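Local coordinates for protein angiotensin-converting enzyme (Anopheles gambiae, PDB 6S1Y) that acts as a zinc metallopeptidase of the angiotensin-converting enzyme family in the mosquito, probably trimming short peptides from their C-terminal end, at residues L583-E586 / N587-G591; V210-Q213 / I214-L217; E461-S464 / R465-V469. All blocks are in the same frame, centred on the assembly; numbering follows the deposited sequence.

Interaction 1: L583-E586 / N587-G591. With PEG (di(hydroxyethyl)ether), chain D.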
ATOM      1  N   LEU A 583     -20.836  -8.691  15.195  1.00 39.05           N
ATOM      2  CA  LEU A 583     -21.315  -7.330  14.976  1.00 37.91           C
ATOM      3  C   LEU A 583     -22.799  -7.302  14.641  1.00 40.59           C
ATOM      4  O   LEU A 583     -23.533  -6.443  15.142  1.00 40.69           O
ATOM      5  CB  LEU A 583     -20.514  -6.672  13.862  1.00 37.03           C
ATOM      6  CG  LEU A 583     -19.031  -6.379  14.155  1.00 37.95           C
ATOM      7  CD1 LEU A 583     -18.303  -6.017  12.859  1.00 35.68           C
ATOM      8  CD2 LEU A 583     -18.912  -5.264  15.175  1.00 34.70           C
ATOM      9  N   LEU A 584     -23.261  -8.221  13.777  1.00 40.95           N
ATOM     10  CA  LEU A 584     -24.676  -8.263  13.413  1.00 42.69           C
ATOM     11  C   LEU A 584     -25.555  -8.288  14.653  1.00 43.33           C
ATOM     12  O   LEU A 584     -26.552  -7.564  14.745  1.00 44.16           O
ATOM     13  CB  LEU A 584     -24.989  -9.500  12.557  1.00 42.32           C
ATOM     14  CG  LEU A 584     -24.641  -9.405  11.081  1.00 43.76           C
ATOM     15  CD1 LEU A 584     -24.692 -10.788  10.411  1.00 46.04           C
ATOM     16  CD2 LEU A 584     -25.583  -8.435  10.387  1.00 44.91           C
ATOM     17  N   GLU A 585     -25.206  -9.142  15.612  1.00 43.11           N
ATOM     18  CA  GLU A 585     -25.993  -9.255  16.834  1.00 47.71           C
ATOM     19  C   GLU A 585     -25.765  -8.065  17.762  1.00 45.43           C
ATOM     20  O   GLU A 585     -26.723  -7.541  18.338  1.00 44.24           O
ATOM     21  CB  GLU A 585     -25.662 -10.574  17.540  1.00 50.98           C
ATOM     22  CG  GLU A 585     -26.504 -10.846  18.790  1.00 62.00           C
ATOM     23  CD  GLU A 585     -28.016 -10.842  18.516  1.00 69.48           C
ATOM     24  OE1 GLU A 585     -28.771 -10.522  19.463  1.00 68.81           O
ATOM     25  OE2 GLU A 585     -28.441 -11.155  17.368  1.00 64.61           O
ATOM     26  N   GLU A 586     -24.514  -7.608  17.904  1.00 41.24           N
ATOM     27  CA  GLU A 586     -24.227  -6.560  18.883  1.00 40.90           C
ATOM     28  C   GLU A 586     -24.792  -5.210  18.438  1.00 39.66           C
ATOM     29  O   GLU A 586     -25.319  -4.461  19.264  1.00 40.28           O
ATOM     30  CB  GLU A 586     -22.720  -6.471  19.137  1.00 42.22           C
ATOM     31  CG  GLU A 586     -22.302  -5.470  20.212  1.00 41.82           C
ATOM     32  CD  GLU A 586     -22.576  -5.926  21.642  1.00 43.96           C
ATOM     33  OE1 GLU A 586     -22.236  -5.138  22.555  1.00 46.22           O
ATOM     34  OE2 GLU A 586     -23.085  -7.051  21.872  1.00 45.80           O
ATOM     35  N   ASN A 587     -24.724  -4.879  17.140  1.00 38.10           N
ATOM     36  CA  ASN A 587     -25.352  -3.645  16.672  1.00 38.78           C
ATOM     37  C   ASN A 587     -26.872  -3.674  16.905  1.00 39.89           C
ATOM     38  O   ASN A 587     -27.461  -2.669  17.308  1.00 38.30           O
ATOM     39  CB  ASN A 587     -25.037  -3.396  15.190  1.00 38.84           C
ATOM     40  CG  ASN A 587     -23.569  -2.958  14.959  1.00 38.33           C
ATOM     41  OD1 ASN A 587     -22.976  -2.301  15.801  1.00 36.00           O
ATOM     42  ND2 ASN A 587     -23.002  -3.329  13.818  1.00 36.40           N
ATOM     43  N   LYS A 588     -27.514  -4.824  16.685  1.00 40.85           N
ATOM     44  CA  LYS A 588     -28.937  -4.953  16.985  1.00 41.57           C
ATOM     45  C   LYS A 588     -29.200  -4.726  18.472  1.00 40.29           C
ATOM     46  O   LYS A 588     -30.117  -3.984  18.842  1.00 39.15           O
ATOM     47  CB  LYS A 588     -29.468  -6.332  16.574  1.00 44.60           C
ATOM     48  CG  LYS A 588     -29.609  -6.607  15.052  1.00 48.29           C
ATOM     49  CD  LYS A 588     -29.844  -8.125  14.801  1.00 54.12           C
ATOM     50  CE  LYS A 588     -29.787  -8.533  13.320  1.00 57.33           C
ATOM     51  NZ  LYS A 588     -31.073  -8.262  12.584  1.00 67.65           N
ATOM     52  N   ARG A 589     -28.404  -5.360  19.339  1.00 39.95           N
ATOM     53  CA  ARG A 589     -28.597  -5.204  20.777  1.00 41.02           C
ATOM     54  C   ARG A 589     -28.460  -3.745  21.189  1.00 37.97           C
ATOM     55  O   ARG A 589     -29.238  -3.241  21.993  1.00 37.10           O
ATOM     56  CB  ARG A 589     -27.587  -6.038  21.569  1.00 43.92           C
ATOM     57  CG  ARG A 589     -27.868  -7.519  21.718  1.00 51.75           C
ATOM     58  CD  ARG A 589     -26.783  -8.132  22.610  1.00 58.15           C
ATOM     59  NE  ARG A 589     -26.558  -9.567  22.409  1.00 72.17           N
ATOM     60  CZ  ARG A 589     -27.116 -10.535  23.139  1.00 77.96           C
ATOM     61  NH1 ARG A 589     -27.960 -10.250  24.126  1.00 82.99           N
ATOM     62  NH2 ARG A 589     -26.829 -11.802  22.878  1.00 78.67           N
ATOM     63  N   LEU A 590     -27.444  -3.067  20.681  1.00 36.61           N
ATOM     64  CA  LEU A 590     -27.148  -1.727  21.151  1.00 39.07           C
ATOM     65  C   LEU A 590     -28.060  -0.681  20.527  1.00 38.55           C
ATOM     66  O   LEU A 590     -28.164   0.423  21.065  1.00 39.87           O
ATOM     67  CB  LEU A 590     -25.693  -1.368  20.853  1.00 39.39           C
ATOM     68  CG  LEU A 590     -24.584  -2.229  21.457  1.00 39.63           C
ATOM     69  CD1 LEU A 590     -23.270  -1.930  20.734  1.00 38.58           C
ATOM     70  CD2 LEU A 590     -24.463  -1.943  22.898  1.00 40.62           C
ATOM     71  N   GLY A 591     -28.741  -1.016  19.436  1.00 38.29           N
ATOM     72  CA  GLY A 591     -29.507  -0.033  18.705  1.00 39.60           C
ATOM     73  C   GLY A 591     -28.657   0.898  17.873  1.00 39.92           C
ATOM     74  O   GLY A 591     -29.043   2.034  17.660  1.00 40.85           O
TER
HETATM   75  C1  PEG D 706     -23.197 -10.412  20.187  0.80 52.58           C
HETATM   76  O1  PEG D 706     -23.091  -9.676  21.387  0.80 51.72           O
HETATM   77  C2  PEG D 706     -23.065 -11.930  20.386  0.80 57.08           C
HETATM   78  O2  PEG D 706     -23.655 -12.382  21.587  0.80 66.08           O
HETATM   79  C3  PEG D 706     -23.274 -13.687  21.975  0.80 66.08           C
HETATM   80  C4  PEG D 706     -23.747 -14.714  20.933  0.80 63.20           C
HETATM   81  O4  PEG D 706     -23.433 -16.022  21.348  0.80 65.58           O
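E585 and R589 meet one turn apart near the C-terminal end of helix 577-590. Their attraction is purely electrostatic and long: E585 OE1 lies 3.8 Å from R589 NE, and no N-H points at it. The carboxylate and guanidinium planes stand 84° apart, and OE1 sits over a face rather than at an edge. E586 also places its charge near R589, with OE2 4.3 Å from NE, beyond a salt bridge.

A bound di(hydroxyethyl)ether molecule links these side chains. Its hydroxyl O1 donates a hydrogen bond of 2.7 Å to E586 OE2, while R589 NH2 gives a weak one to the ether oxygen O2. On the carbon side, PEG C1 rests 3.6 Å from E585 CG.

Apolar contact comes from the stem of E586. With CG anti to the backbone N (chi1 -176°), that carbon lies 3.7 Å from L590 CD1; the bend at chi2 then sets the carboxylate so that OE2 meets PEG O1. K588 lays its aliphatic chain past the backbone, with CG 3.2 Å from L584 O.

The backbone is ordinary alpha-helix, N587 N, R589 N and L590 N each bonding the carbonyl four residues earlier; the K588 N bond is weak. G591, with positive phi, is the C-prime residue of a Schellman motif that ends the helix. N587 turns to helix 203-233, where ND2 bonds the backbone O of Q220, and Y224 packs on L583, E586 and N587.

Chemically, the acidic pair probably tempers the positive charge of R589, but with little directional bonding between them; the short hydrogen bond E586 OE2 accepts from the glycol is more directional than the charge contact with R589.

Interaction 2: V210-Q213 / I214-L217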
ATOM      1  N   VAL A 210     -15.873  -7.436  -5.548  1.00 45.55           N
ATOM      2  CA  VAL A 210     -15.333  -7.653  -4.210  1.00 45.20           C
ATOM      3  C   VAL A 210     -15.849  -6.583  -3.251  1.00 43.87           C
ATOM      4  O   VAL A 210     -16.205  -6.878  -2.101  1.00 41.44           O
ATOM      5  CB  VAL A 210     -13.794  -7.699  -4.242  1.00 45.89           C
ATOM      6  CG1 VAL A 210     -13.248  -7.690  -2.842  1.00 44.67           C
ATOM      7  CG2 VAL A 210     -13.329  -8.943  -5.020  1.00 47.22           C
ATOM      8  N   ILE A 211     -15.917  -5.332  -3.707  1.00 43.59           N
ATOM      9  CA  ILE A 211     -16.422  -4.257  -2.850  1.00 44.43           C
ATOM     10  C   ILE A 211     -17.841  -4.560  -2.395  1.00 44.61           C
ATOM     11  O   ILE A 211     -18.193  -4.327  -1.233  1.00 42.36           O
ATOM     12  CB  ILE A 211     -16.356  -2.904  -3.574  1.00 45.25           C
ATOM     13  CG1 ILE A 211     -14.979  -2.271  -3.389  1.00 46.04           C
ATOM     14  CG2 ILE A 211     -17.408  -1.958  -3.023  1.00 43.66           C
ATOM     15  CD1 ILE A 211     -14.667  -1.838  -1.922  1.00 42.10           C
ATOM     16  N   GLU A 212     -18.678  -5.097  -3.291  1.00 44.56           N
ATOM     17  CA  GLU A 212     -20.052  -5.386  -2.905  1.00 44.92           C
ATOM     18  C   GLU A 212     -20.136  -6.546  -1.926  1.00 44.52           C
ATOM     19  O   GLU A 212     -21.032  -6.561  -1.077  1.00 46.04           O
ATOM     20  CB  GLU A 212     -20.909  -5.670  -4.146  1.00 49.05           C
ATOM     21  CG  GLU A 212     -22.402  -5.877  -3.830  1.00 54.46           C
ATOM     22  CD  GLU A 212     -23.020  -4.741  -2.994  1.00 56.71           C
ATOM     23  OE1 GLU A 212     -22.583  -3.555  -3.103  1.00 56.39           O
ATOM     24  OE2 GLU A 212     -23.939  -5.056  -2.209  1.00 56.91           O
ATOM     25  N   GLN A 213     -19.222  -7.519  -2.011  1.00 43.96           N
ATOM     26  CA  GLN A 213     -19.240  -8.621  -1.048  1.00 44.07           C
ATOM     27  C   GLN A 213     -18.730  -8.179   0.314  1.00 42.90           C
ATOM     28  O   GLN A 213     -19.180  -8.685   1.340  1.00 42.27           O
ATOM     29  CB  GLN A 213     -18.385  -9.788  -1.533  1.00 44.83           C
ATOM     30  CG  GLN A 213     -18.834 -10.419  -2.836  1.00 47.35           C
ATOM     31  CD  GLN A 213     -17.870 -11.490  -3.278  1.00 49.69           C
ATOM     32  OE1 GLN A 213     -17.874 -12.594  -2.736  1.00 57.25           O
ATOM     33  NE2 GLN A 213     -17.004 -11.164  -4.225  1.00 47.82           N
ATOM     34  N   ILE A 214     -17.757  -7.266   0.331  1.00 44.90           N
ATOM     35  CA  ILE A 214     -17.221  -6.692   1.563  1.00 44.87           C
ATOM     36  C   ILE A 214     -18.224  -5.760   2.249  1.00 42.70           C
ATOM     37  O   ILE A 214     -18.279  -5.699   3.483  1.00 41.58           O
ATOM     38  CB  ILE A 214     -15.915  -5.970   1.175  1.00 46.14           C
ATOM     39  CG1 ILE A 214     -14.847  -7.014   0.836  1.00 46.65           C
ATOM     40  CG2 ILE A 214     -15.435  -5.006   2.235  1.00 46.68           C
ATOM     41  CD1 ILE A 214     -14.707  -8.062   1.860  1.00 45.16           C
ATOM     42  N   ARG A 215     -19.048  -5.056   1.475  1.00 42.01           N
ATOM     43  CA  ARG A 215     -19.840  -3.951   2.011  1.00 44.04           C
ATOM     44  C   ARG A 215     -20.665  -4.315   3.240  1.00 42.46           C
ATOM     45  O   ARG A 215     -20.637  -3.548   4.214  1.00 42.00           O
ATOM     46  CB  ARG A 215     -20.737  -3.387   0.894  1.00 42.89           C
ATOM     47  CG  ARG A 215     -21.570  -2.181   1.307  1.00 47.56           C
ATOM     48  CD  ARG A 215     -22.695  -1.828   0.283  1.00 49.41           C
ATOM     49  NE  ARG A 215     -23.501  -3.004  -0.041  1.00 52.76           N
ATOM     50  CZ  ARG A 215     -24.422  -3.528   0.775  1.00 51.89           C
ATOM     51  NH1 ARG A 215     -25.088  -4.613   0.409  1.00 51.69           N
ATOM     52  NH2 ARG A 215     -24.669  -2.976   1.953  1.00 50.77           N
ATOM     53  N   PRO A 216     -21.390  -5.435   3.291  1.00 41.63           N
ATOM     54  CA  PRO A 216     -22.225  -5.669   4.478  1.00 43.70           C
ATOM     55  C   PRO A 216     -21.394  -5.793   5.733  1.00 41.77           C
ATOM     56  O   PRO A 216     -21.783  -5.313   6.808  1.00 40.00           O
ATOM     57  CB  PRO A 216     -22.977  -6.973   4.145  1.00 44.30           C
ATOM     58  CG  PRO A 216     -22.891  -7.097   2.658  1.00 45.28           C
ATOM     59  CD  PRO A 216     -21.534  -6.516   2.306  1.00 43.83           C
ATOM     60  N   LEU A 217     -20.237  -6.436   5.620  1.00 41.86           N
ATOM     61  CA  LEU A 217     -19.352  -6.563   6.770  1.00 41.28           C
ATOM     62  C   LEU A 217     -18.772  -5.203   7.135  1.00 38.43           C
ATOM     63  O   LEU A 217     -18.805  -4.789   8.300  1.00 35.95           O
ATOM     64  CB  LEU A 217     -18.267  -7.608   6.455  1.00 44.62           C
ATOM     65  CG  LEU A 217     -18.923  -8.898   5.873  1.00 49.39           C
ATOM     66  CD1 LEU A 217     -19.209  -8.876   4.348  1.00 43.48           C
ATOM     67  CD2 LEU A 217     -18.133 -10.164   6.206  1.00 54.68           C
TER
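E212 and R215 lie side by side three residues apart on helix 203-233, pointing the same way, and form a salt bridge. E212 leaves the helix with CG anti to its N (chi1 -175°), then bends at chi2, which swings the carboxylate forward along the helix, toward R215. R215 also starts with CG anti to N, runs on extended, and bends at chi3 (51°), bringing NE and NH1 alongside the acid. Both nitrogens grip a single oxygen: R215 NH1 to E212 OE2 is 2.9 Å, and R215 NE to E212 OE2 is 3.0 Å. The oxygen sits in the guanidinium plane, whereas the nitrogens reach it from the syn side and from one face of the carboxylate, whose plane is turned 29° from that of the arginine. A weak bond from NE to E212 OE1 adds to the grip. Beyond it, R215 NH2 makes a second salt bridge with E219, so the guanidinium spans two acids of the same helix and its rotation is likely restricted.

On the buried side V210 and I214 also lie next to each other and point the same way, CG1 of V210 lying 4.1 Å from CG1 of I214. That same I214 CG1 passes 3.2 Å from the carbonyl O of V210, the acceptor of a good bond from I214 N.

P216 has no N-H to give, and the helix kinks here: the nitrogens of P216 and L217 lack bonds to the preceding turn. P216 CD instead packs 3.3 Å from Q213 O, and L217 CD1 leans on that same carbonyl.

Around this turn, V210 and I211 pack on F498 of helix 495-514, I214 and L217 on L573 of helix 570-575, and P216 and L217 meet Y580 of helix 577-590.

Interaction 3: E461-S464 / R465-V469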
ATOM      1  N   GLU A 461     -17.214  13.049  -2.122  1.00 39.69           N
ATOM      2  CA  GLU A 461     -18.470  12.335  -2.322  1.00 42.39           C
ATOM      3  C   GLU A 461     -18.213  10.836  -2.430  1.00 39.68           C
ATOM      4  O   GLU A 461     -18.937  10.032  -1.829  1.00 37.73           O
ATOM      5  CB  GLU A 461     -19.203  12.867  -3.570  1.00 42.98           C
ATOM      6  CG  GLU A 461     -20.462  12.080  -3.944  1.00 45.16           C
ATOM      7  CD  GLU A 461     -21.087  12.536  -5.272  1.00 54.96           C
ATOM      8  OE1 GLU A 461     -20.726  11.975  -6.331  1.00 58.54           O
ATOM      9  OE2 GLU A 461     -21.922  13.469  -5.254  1.00 56.03           O
ATOM     10  N   MET A 462     -17.174  10.442  -3.172  1.00 39.14           N
ATOM     11  CA  MET A 462     -16.849   9.020  -3.264  1.00 39.98           C
ATOM     12  C   MET A 462     -16.355   8.471  -1.925  1.00 39.36           C
ATOM     13  O   MET A 462     -16.731   7.367  -1.527  1.00 38.38           O
ATOM     14  CB  MET A 462     -15.805   8.794  -4.366  1.00 41.91           C
ATOM     15  CG  MET A 462     -16.377   8.876  -5.793  1.00 54.70           C
ATOM     16  SD  MET A 462     -15.155   8.536  -7.103  1.00 58.70           S
ATOM     17  CE  MET A 462     -14.288   7.264  -6.252  1.00 42.22           C
ATOM     18  N   ARG A 463     -15.519   9.226  -1.207  1.00 39.42           N
ATOM     19  CA  ARG A 463     -15.077   8.749   0.105  1.00 39.23           C
ATOM     20  C   ARG A 463     -16.277   8.518   1.024  1.00 38.86           C
ATOM     21  O   ARG A 463     -16.318   7.539   1.788  1.00 39.08           O
ATOM     22  CB  ARG A 463     -14.094   9.742   0.743  1.00 37.62           C
ATOM     23  CG  ARG A 463     -12.797  10.005  -0.051  1.00 38.03           C
ATOM     24  CD  ARG A 463     -11.743   8.899   0.092  1.00 39.52           C
ATOM     25  NE  ARG A 463     -11.468   8.648   1.501  1.00 40.63           N
ATOM     26  CZ  ARG A 463     -11.828   7.542   2.150  1.00 39.71           C
ATOM     27  NH1 ARG A 463     -12.441   6.528   1.523  1.00 39.54           N
ATOM     28  NH2 ARG A 463     -11.573   7.461   3.430  1.00 40.30           N
ATOM     29  N   SER A 464     -17.263   9.409   0.978  1.00 38.42           N
ATOM     30  CA  SER A 464     -18.452   9.221   1.800  1.00 38.07           C
ATOM     31  C   SER A 464     -19.232   7.996   1.341  1.00 36.85           C
ATOM     32  O   SER A 464     -19.634   7.165   2.166  1.00 37.30           O
ATOM     33  CB  SER A 464     -19.319  10.484   1.755  1.00 39.44           C
ATOM     34  OG  SER A 464     -20.527  10.311   2.470  1.00 38.53           O
ATOM     35  N   ARG A 465     -19.416   7.828   0.038  1.00 37.78           N
ATOM     36  CA  ARG A 465     -20.249   6.722  -0.442  1.00 38.62           C
ATOM     37  C   ARG A 465     -19.682   5.375  -0.015  1.00 39.15           C
ATOM     38  O   ARG A 465     -20.402   4.514   0.503  1.00 38.71           O
ATOM     39  CB  ARG A 465     -20.399   6.780  -1.958  1.00 41.54           C
ATOM     40  CG  ARG A 465     -20.993   5.496  -2.540  1.00 46.55           C
ATOM     41  CD  ARG A 465     -21.774   5.728  -3.834  1.00 49.61           C
ATOM     42  NE  ARG A 465     -22.292   4.449  -4.341  1.00 55.94           N
ATOM     43  CZ  ARG A 465     -23.405   3.855  -3.899  1.00 55.07           C
ATOM     44  NH1 ARG A 465     -23.789   2.699  -4.418  1.00 52.68           N
ATOM     45  NH2 ARG A 465     -24.138   4.424  -2.949  1.00 53.53           N
ATOM     46  N   TYR A 466     -18.384   5.174  -0.193  1.00 39.27           N
ATOM     47  CA  TYR A 466     -17.839   3.851   0.039  1.00 39.43           C
ATOM     48  C   TYR A 466     -17.235   3.663   1.425  1.00 39.53           C
ATOM     49  O   TYR A 466     -17.199   2.519   1.907  1.00 38.57           O
ATOM     50  CB  TYR A 466     -16.825   3.521  -1.054  1.00 41.55           C
ATOM     51  CG  TYR A 466     -17.501   3.397  -2.401  1.00 44.56           C
ATOM     52  CD1 TYR A 466     -18.227   2.258  -2.731  1.00 44.97           C
ATOM     53  CD2 TYR A 466     -17.460   4.438  -3.329  1.00 46.22           C
ATOM     54  CE1 TYR A 466     -18.870   2.150  -3.961  1.00 48.02           C
ATOM     55  CE2 TYR A 466     -18.112   4.333  -4.553  1.00 47.66           C
ATOM     56  CZ  TYR A 466     -18.805   3.185  -4.856  1.00 47.37           C
ATOM     57  OH  TYR A 466     -19.455   3.074  -6.059  1.00 53.15           O
ATOM     58  N   SER A 467     -16.807   4.736   2.105  1.00 37.67           N
ATOM     59  CA  SER A 467     -16.205   4.561   3.426  1.00 35.32           C
ATOM     60  C   SER A 467     -17.021   5.177   4.541  1.00 34.82           C
ATOM     61  O   SER A 467     -16.787   4.852   5.699  1.00 34.39           O
ATOM     62  CB  SER A 467     -14.803   5.173   3.483  1.00 35.43           C
ATOM     63  OG  SER A 467     -13.915   4.424   2.699  1.00 37.29           O
ATOM     64  N   GLY A 468     -17.973   6.051   4.222  1.00 35.37           N
ATOM     65  CA  GLY A 468     -18.791   6.633   5.271  1.00 35.27           C
ATOM     66  C   GLY A 468     -18.002   7.479   6.238  1.00 34.04           C
ATOM     67  O   GLY A 468     -18.277   7.441   7.443  1.00 32.98           O
ATOM     68  N   VAL A 469     -17.017   8.237   5.740  1.00 34.42           N
ATOM     69  CA  VAL A 469     -16.247   9.180   6.546  1.00 34.11           C
ATOM     70  C   VAL A 469     -16.236  10.514   5.814  1.00 34.97           C
ATOM     71  O   VAL A 469     -16.436  10.579   4.595  1.00 34.91           O
ATOM     72  CB  VAL A 469     -14.798   8.704   6.815  1.00 35.24           C
ATOM     73  CG1 VAL A 469     -14.819   7.343   7.447  1.00 34.84           C
ATOM     74  CG2 VAL A 469     -13.977   8.696   5.548  1.00 34.34           C
TER
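R463 reaches forward to S467 and V469 at a helix C-terminus ended by a glycine of positive phi: G468 is the C-prime residue of helix 455-467 and takes the chain out of the helix and into the short strand 469-470. S467 N bonds R463 O, while G468 N bonds S464 O and, more weakly, R463 O.

The side chain of R463 starts with CB turned away from the residues that follow. CG stands anti to the carbonyl carbon (chi1 -60°), and the bends at chi2 and chi3 turn the chain beyond CG toward the C-terminal end of the helix, carrying the guanidinium with it. CZ comes 3.8 Å from S467 OG. Beyond it the two terminal nitrogens part company. NH1 donates to S467 OG at 2.8 Å, with the hydroxyl at the guanidinium edge and near its plane, and gives a weak second bond to T437 OG1 of helix 431-447. NH2 meets carbon instead, V469 CG2 lying 3.4 Å away.

CG of R465 sits over the centre of one face of the ring of neighbouring Y466. The exit is held from helix 203-233 too, Y218 OH bonding S467 O and H222 NE2 bonding G468 O. S464 OG accepts from S599 N, and S464 CA lies 3.7 Å from V469 O.

In chain order interaction 2 comes first, on helix 203-233, then interaction 3 at the end of helix 455-467, and finally interaction 1 at the end of helix 577-590. None touches another, but helix 203-233 is common to all: it carries interaction 2, its Q220 and Y224 meet interaction 1, and its Y218 and H222 bond interaction 3. The centres of 2 and 3 are about 14 Å apart, those of 1 and 2 about 19 Å. Interaction 1 lies outermost, its centre about 32 Å from the chain centre, whereas the side chain of R463 is about 11 Å from the bound glutamyl ligand. Helix 203-233 thus ties an outer helix end to one nearer the ligand pocket.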